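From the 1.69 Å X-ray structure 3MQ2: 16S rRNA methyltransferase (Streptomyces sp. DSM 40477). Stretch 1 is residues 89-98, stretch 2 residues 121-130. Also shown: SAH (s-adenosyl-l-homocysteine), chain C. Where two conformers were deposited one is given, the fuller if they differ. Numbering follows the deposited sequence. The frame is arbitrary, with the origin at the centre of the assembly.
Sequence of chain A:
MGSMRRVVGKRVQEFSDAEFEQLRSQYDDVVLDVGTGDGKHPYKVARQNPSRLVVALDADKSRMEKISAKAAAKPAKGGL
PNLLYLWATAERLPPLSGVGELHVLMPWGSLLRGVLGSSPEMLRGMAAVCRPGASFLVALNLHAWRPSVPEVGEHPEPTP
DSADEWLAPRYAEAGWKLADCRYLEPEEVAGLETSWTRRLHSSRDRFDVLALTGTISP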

ATOM      1  N   THR A  89       7.673  -6.650  -6.439  1.00  8.51           N
ATOM      2  CA  THR A  89       6.369  -6.430  -7.055  1.00  9.07           C
ATOM      3  C   THR A  89       5.268  -7.082  -6.240  1.00  9.60           C
ATOM      4  O   THR A  89       5.511  -7.994  -5.451  1.00 10.34           O
ATOM      5  CB  THR A  89       6.308  -7.051  -8.454  1.00 10.27           C
ATOM      6  OG1 THR A  89       6.372  -8.477  -8.343  1.00 10.60           O
ATOM      7  CG2 THR A  89       7.477  -6.554  -9.299  1.00 12.13           C
ATOM      8  N   ALA A  90       4.035  -6.645  -6.473  1.00 10.57           N
ATOM      9  CA  ALA A  90       2.898  -7.275  -5.823  1.00 12.25           C
ATOM     10  C   ALA A  90       2.679  -8.711  -6.305  1.00 13.83           C
ATOM     11  O   ALA A  90       2.094  -9.528  -5.585  1.00 14.57           O
ATOM     12  CB  ALA A  90       1.632  -6.436  -6.012  1.00 14.74           C
ATOM     13  N   GLU A  91       3.150  -9.022  -7.512  1.00 12.70           N
ATOM     14  CA  GLU A  91       3.063 -10.383  -8.035  1.00 12.08           C
ATOM     15  C   GLU A  91       4.019 -11.329  -7.317  1.00 13.70           C
ATOM     16  O   GLU A  91       3.753 -12.527  -7.198  1.00 14.49           O
ATOM     17  CB  GLU A  91       3.383 -10.398  -9.534  1.00 12.38           C
ATOM     18  CG  GLU A  91       2.282  -9.827 -10.425  1.00 13.73           C
ATOM     19  CD  GLU A  91       2.370  -8.332 -10.626  1.00 19.60           C
ATOM     20  OE1 GLU A  91       3.171  -7.662  -9.934  1.00 14.58           O
ATOM     21  OE2 GLU A  91       1.620  -7.825 -11.487  1.00 19.09           O
ATOM     22  N   ARG A  92       5.150 -10.792  -6.869  1.00 11.40           N
ATOM     23  CA  ARG A  92       6.174 -11.592  -6.203  1.00 10.13           C
ATOM     24  C   ARG A  92       6.591 -10.945  -4.896  1.00  9.28           C
ATOM     25  O   ARG A  92       7.698 -10.437  -4.755  1.00 10.36           O
ATOM     26  CB  ARG A  92       7.397 -11.766  -7.096  1.00 12.67           C
ATOM     27  CG  ARG A  92       7.163 -12.642  -8.310  1.00 16.85           C
ATOM     28  CD  ARG A  92       8.473 -12.818  -9.050  1.00  9.55           C
ATOM     29  NE  ARG A  92       8.366 -13.771 -10.142  1.00 11.15           N
ATOM     30  CZ  ARG A  92       9.412 -14.204 -10.833  1.00 11.09           C
ATOM     31  NH1 ARG A  92      10.623 -13.744 -10.545  1.00 13.39           N
ATOM     32  NH2 ARG A  92       9.242 -15.071 -11.815  1.00 12.81           N
ATOM     33  N   LEU A  93       5.681 -10.968  -3.934  1.00 11.85           N
ATOM     34  CA  LEU A  93       5.921 -10.305  -2.665  1.00  9.43           C
ATOM     35  C   LEU A  93       7.077 -10.951  -1.907  1.00  9.08           C
ATOM     36  O   LEU A  93       7.346 -12.142  -2.054  1.00 10.94           O
ATOM     37  CB  LEU A  93       4.645 -10.342  -1.819  1.00  6.46           C
ATOM     38  CG  LEU A  93       3.548  -9.437  -2.378  1.00 10.51           C
ATOM     39  CD1 LEU A  93       2.201  -9.790  -1.775  1.00 13.71           C
ATOM     40  CD2 LEU A  93       3.882  -7.980  -2.118  1.00 11.65           C
ATOM     41  N   PRO A  94       7.751 -10.165  -1.063  1.00  9.21           N
ATOM     42  CA  PRO A  94       8.785 -10.708  -0.180  1.00 10.05           C
ATOM     43  C   PRO A  94       8.162 -11.714   0.785  1.00 13.88           C
ATOM     44  O   PRO A  94       6.941 -11.720   0.976  1.00 11.95           O
ATOM     45  CB  PRO A  94       9.274  -9.471   0.595  1.00 14.24           C
ATOM     46  CG  PRO A  94       8.773  -8.294  -0.169  1.00 18.27           C
ATOM     47  CD  PRO A  94       7.509  -8.735  -0.821  1.00 11.97           C
ATOM     48  N   PRO A  95       8.996 -12.566   1.387  1.00 13.85           N
ATOM     49  CA  PRO A  95       8.545 -13.599   2.319  1.00 15.90           C
ATOM     50  C   PRO A  95       8.152 -13.002   3.665  1.00 16.61           C
ATOM     51  O   PRO A  95       8.737 -13.335   4.697  1.00 23.12           O
ATOM     52  CB  PRO A  95       9.780 -14.497   2.456  1.00 18.24           C
ATOM     53  CG  PRO A  95      10.923 -13.588   2.236  1.00 16.53           C
ATOM     54  CD  PRO A  95      10.458 -12.580   1.207  1.00 14.86           C
ATOM     55  N   LEU A  96       7.171 -12.102   3.641  1.00 13.40           N
ATOM     56  CA  LEU A  96       6.643 -11.494   4.854  1.00 13.20           C
ATOM     57  C   LEU A  96       5.542 -12.375   5.427  1.00 14.34           C
ATOM     58  O   LEU A  96       4.825 -13.048   4.695  1.00 14.10           O
ATOM     59  CB  LEU A  96       6.083 -10.101   4.537  1.00 14.41           C
ATOM     60  CG  LEU A  96       7.080  -9.037   4.068  1.00 21.53           C
ATOM     61  CD1 LEU A  96       6.381  -7.899   3.338  1.00 19.29           C
ATOM     62  CD2 LEU A  96       7.870  -8.506   5.246  1.00 26.66           C
ATOM     63  N   SER A  97       5.393 -12.364   6.744  1.00 13.68           N
ATOM     64  CA  SER A  97       4.304 -13.107   7.346  1.00 13.03           C
ATOM     65  C   SER A  97       3.735 -12.310   8.506  1.00 12.88           C
ATOM     66  O   SER A  97       4.448 -11.539   9.141  1.00 17.33           O
ATOM     67  CB  SER A  97       4.805 -14.457   7.853  1.00 23.88           C
ATOM     68  OG  SER A  97       5.892 -14.261   8.738  1.00 30.49           O
ATOM     69  N   GLY A  98       2.446 -12.488   8.756  1.00 13.09           N
ATOM     70  CA  GLY A  98       1.787 -11.879   9.900  1.00 16.21           C
ATOM     71  C   GLY A  98       1.664 -10.361   9.901  1.00 17.13           C
ATOM     72  O   GLY A  98       1.555  -9.747  10.962  1.00 16.49           O
ATOM     73  N   GLU A 121      -6.045 -13.706  -7.751  1.00 17.43           N
ATOM     74  CA  GLU A 121      -4.677 -14.114  -7.439  0.63 18.38           C
ATOM     75  C   GLU A 121      -3.857 -13.054  -6.711  1.00 13.48           C
ATOM     76  O   GLU A 121      -3.178 -13.354  -5.736  1.00 14.22           O
ATOM     77  CB  GLU A 121      -3.940 -14.586  -8.694  0.63 23.50           C
ATOM     78  CG  GLU A 121      -4.405 -15.943  -9.193  0.63 31.16           C
ATOM     79  CD  GLU A 121      -4.955 -15.892 -10.603  0.63 41.43           C
ATOM     80  OE1 GLU A 121      -4.774 -14.856 -11.276  0.63 47.32           O
ATOM     81  OE2 GLU A 121      -5.569 -16.889 -11.040  0.63 43.28           O
ATOM     82  N   MET A 122      -3.906 -11.818  -7.180  1.00 13.63           N
ATOM     83  CA  MET A 122      -3.088 -10.808  -6.518  1.00 12.55           C
ATOM     84  C   MET A 122      -3.588 -10.505  -5.110  1.00 11.48           C
ATOM     85  O   MET A 122      -2.791 -10.372  -4.185  1.00 13.03           O
ATOM     86  CB  MET A 122      -2.984  -9.522  -7.322  1.00 10.40           C
ATOM     87  CG  MET A 122      -1.921  -8.594  -6.734  1.00 15.82           C
ATOM     88  SD  MET A 122      -1.666  -7.121  -7.717  1.00 19.67           S
ATOM     89  CE  MET A 122      -0.698  -7.770  -9.056  1.00 13.93           C
ATOM     90  N   LEU A 123      -4.901 -10.371  -4.953  1.00 10.05           N
ATOM     91  CA  LEU A 123      -5.475 -10.139  -3.621  1.00 11.02           C
ATOM     92  C   LEU A 123      -5.103 -11.275  -2.671  1.00 12.11           C
ATOM     93  O   LEU A 123      -4.776 -11.053  -1.502  1.00 10.51           O
ATOM     94  CB  LEU A 123      -6.997  -9.977  -3.696  1.00 12.01           C
ATOM     95  CG  LEU A 123      -7.471  -8.662  -4.313  1.00 12.45           C
ATOM     96  CD1 LEU A 123      -8.964  -8.712  -4.659  1.00 14.04           C
ATOM     97  CD2 LEU A 123      -7.176  -7.533  -3.336  1.00 10.77           C
ATOM     98  N   ARG A 124      -5.141 -12.501  -3.179  1.00 12.19           N
ATOM     99  CA  ARG A 124      -4.762 -13.650  -2.359  1.00 12.71           C
ATOM    100  C   ARG A 124      -3.293 -13.622  -1.970  1.00 12.18           C
ATOM    101  O   ARG A 124      -2.935 -14.027  -0.863  1.00 12.15           O
ATOM    102  CB  ARG A 124      -5.093 -14.962  -3.079  1.00 11.80           C
ATOM    103  CG  ARG A 124      -6.581 -15.253  -3.116  1.00 12.62           C
ATOM    104  CD  ARG A 124      -6.873 -16.625  -3.723  1.00 20.99           C
ATOM    105  NE  ARG A 124      -8.306 -16.906  -3.736  1.00 18.87           N
ATOM    106  CZ  ARG A 124      -8.924 -17.628  -4.664  1.00 26.26           C
ATOM    107  NH1 ARG A 124      -8.233 -18.168  -5.660  1.00 25.78           N
ATOM    108  NH2 ARG A 124     -10.236 -17.821  -4.590  1.00 31.31           N
ATOM    109  N   GLY A 125      -2.442 -13.156  -2.881  1.00 11.13           N
ATOM    110  CA  GLY A 125      -1.019 -13.078  -2.598  1.00 14.36           C
ATOM    111  C   GLY A 125      -0.732 -12.051  -1.518  1.00 11.94           C
ATOM    112  O   GLY A 125       0.153 -12.244  -0.681  1.00 12.54           O
ATOM    113  N   MET A 126      -1.474 -10.944  -1.543  1.00 12.47           N
ATOM    114  CA  MET A 126      -1.305  -9.914  -0.532  1.00  9.51           C
ATOM    115  C   MET A 126      -1.866 -10.398   0.801  1.00 13.19           C
ATOM    116  O   MET A 126      -1.266 -10.167   1.852  1.00 12.52           O
ATOM    117  CB  MET A 126      -1.951  -8.598  -0.978  1.00  7.04           C
ATOM    118  CG  MET A 126      -1.084  -7.851  -1.998  1.00 10.49           C
ATOM    119  SD  MET A 126      -1.692  -6.187  -2.376  1.00 16.55           S
ATOM    120  CE  MET A 126      -3.161  -6.616  -3.310  1.00 13.25           C
ATOM    121  N   ALA A 127      -3.000 -11.090   0.753  1.00 10.91           N
ATOM    122  CA  ALA A 127      -3.579 -11.634   1.973  1.00 10.95           C
ATOM    123  C   ALA A 127      -2.616 -12.640   2.604  1.00 13.56           C
ATOM    124  O   ALA A 127      -2.576 -12.788   3.819  1.00 12.23           O
ATOM    125  CB  ALA A 127      -4.939 -12.284   1.700  1.00 10.27           C
ATOM    126  N   ALA A 128      -1.832 -13.325   1.773  1.00 11.80           N
ATOM    127  CA  ALA A 128      -0.909 -14.347   2.271  1.00 12.84           C
ATOM    128  C   ALA A 128       0.082 -13.823   3.310  1.00 14.40           C
ATOM    129  O   ALA A 128       0.448 -14.540   4.248  1.00 15.18           O
ATOM    130  CB  ALA A 128      -0.140 -14.983   1.111  1.00 12.71           C
ATOM    131  N   VAL A 129       0.533 -12.584   3.134  1.00  9.49           N
ATOM    132  CA  VAL A 129       1.542 -12.022   4.032  1.00  8.12           C
ATOM    133  C   VAL A 129       0.921 -11.423   5.288  1.00  8.08           C
ATOM    134  O   VAL A 129       1.635 -10.990   6.195  1.00  9.66           O
ATOM    135  CB  VAL A 129       2.433 -10.954   3.340  1.00  9.10           C
ATOM    136  CG1 VAL A 129       3.085 -11.533   2.093  1.00 10.80           C
ATOM    137  CG2 VAL A 129       1.634  -9.700   3.008  1.00 10.91           C
ATOM    138  N   CYS A 130      -0.405 -11.408   5.337  1.00 10.34           N
ATOM    139  CA  CYS A 130      -1.112 -10.816   6.470  1.00 11.44           C
ATOM    140  C   CYS A 130      -1.619 -11.891   7.406  1.00 13.50           C
ATOM    141  O   CYS A 130      -1.952 -12.994   6.976  1.00 13.03           O
ATOM    142  CB  CYS A 130      -2.327 -10.023   5.994  1.00 13.66           C
ATOM    143  SG  CYS A 130      -1.935  -8.571   5.021  1.00 12.43           S
TER
HETATM  144  N   SAH C 216       1.320   4.708  -3.171  0.62  5.86           N
HETATM  145  CA  SAH C 216       2.267   5.684  -3.683  0.62 13.22           C
HETATM  146  CB  SAH C 216       2.560   5.445  -5.163  0.62  9.82           C
HETATM  147  CG  SAH C 216       1.325   5.167  -6.012  0.62 13.11           C
HETATM  148  SD  SAH C 216       1.699   5.269  -7.781  0.62 17.41           S
HETATM  149  C   SAH C 216       1.708   7.078  -3.474  0.62 21.89           C
HETATM  150  O   SAH C 216       2.382   8.076  -3.729  0.62 22.72           O
HETATM  151  OXT SAH C 216       0.561   7.217  -3.049  0.62 14.06           O
HETATM  152  C5' SAH C 216       1.490   3.471  -7.854  0.62 13.49           C
HETATM  153  C4' SAH C 216       2.788   2.735  -7.540  0.62  9.21           C
HETATM  154  O4' SAH C 216       2.550   1.344  -7.591  0.62 13.42           O
HETATM  155  C3' SAH C 216       3.900   3.016  -8.553  0.62 12.13           C
HETATM  156  O3' SAH C 216       5.064   3.399  -7.864  0.62 13.20           O
HETATM  157  C2' SAH C 216       4.181   1.702  -9.248  0.62 12.97           C
HETATM  158  O2' SAH C 216       5.570   1.513  -9.448  0.62 14.44           O
HETATM  159  C1' SAH C 216       3.628   0.706  -8.249  0.62 10.71           C
HETATM  160  N9  SAH C 216       3.148  -0.547  -8.844  0.62 15.81           N
HETATM  161  C8  SAH C 216       2.279  -0.735  -9.887  0.62 11.25           C
HETATM  162  N7  SAH C 216       2.122  -2.076 -10.066  0.62 16.73           N
HETATM  163  C5  SAH C 216       2.880  -2.721  -9.141  0.62 12.80           C
HETATM  164  C6  SAH C 216       3.099  -4.062  -8.864  0.62 12.30           C
HETATM  165  N6  SAH C 216       2.499  -5.013  -9.576  0.62 11.46           N
HETATM  166  N1  SAH C 216       3.941  -4.400  -7.830  0.62 13.59           N
HETATM  167  C2  SAH C 216       4.567  -3.428  -7.077  0.62 14.33           C
HETATM  168  N3  SAH C 216       4.359  -2.096  -7.357  0.62 11.22           N
HETATM  169  C4  SAH C 216       3.521  -1.767  -8.369  0.62 13.81           C
HETATM  170  O   HOH W   1       0.176 -11.270  -4.985  1.00 35.17           O
HETATM  171  O   HOH W   2       0.986 -14.353   7.102  1.00 15.05           O

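No direct hydrogen bond joins these two stretches, although a nitrogen and an oxygen come close enough to suggest one. G98 N lies 3.1 Å from V129 O, but the angle is poor, and the amide hydrogen is given instead to a water, with G98 N 2.9 Å from the oxygen of water 2. That water in turn donates to A128 O at 2.9 Å and, weakly, to C130 O at 3.2 Å. The example illustrates a general principle: distance alone does not make a hydrogen bond, and where an irregular segment packs against a helix, whose backbone groups largely serve one another, apolar contact and water can carry the junction.

Water 1 also bridges the stretches, toward the start of the helix, here as donor to both sides: its oxygen is 2.7 Å from A90 O and 3.2 Å from M122 O. M122 O also accepts the helical bond from M126 N at 3.0 Å, so the water adds to the helix's bonding without breaking it.

Between the waters the contact is mainly apolar. L93 points toward the helix and lays its CD1 3.4 Å from G125 O, 3.8 Å from M126 CG and 4.3 Å from V129 CG1. V129, the residue most covered by the opposite stretch, also meets L96: L96 CB is 3.9 Å from V129 CB, and V129 CA makes a CA-H...O contact with L96 O at 3.5 Å.

M122 starts sideways, yet its chain runs out through t chi1 and t chi2, bringing SD to 3.8 Å from A90 CB, and the m chi3 then turns CE to 3.4 Å from E91 OE2. These same two partners hold the adenine of S-adenosyl-L-homocysteine: A90 N donates to SAH N1 at 2.6 Å, and SAH N6 donates to E91 OE1 at 2.8 Å. Helix packing and ligand binding thus meet at adjacent residues.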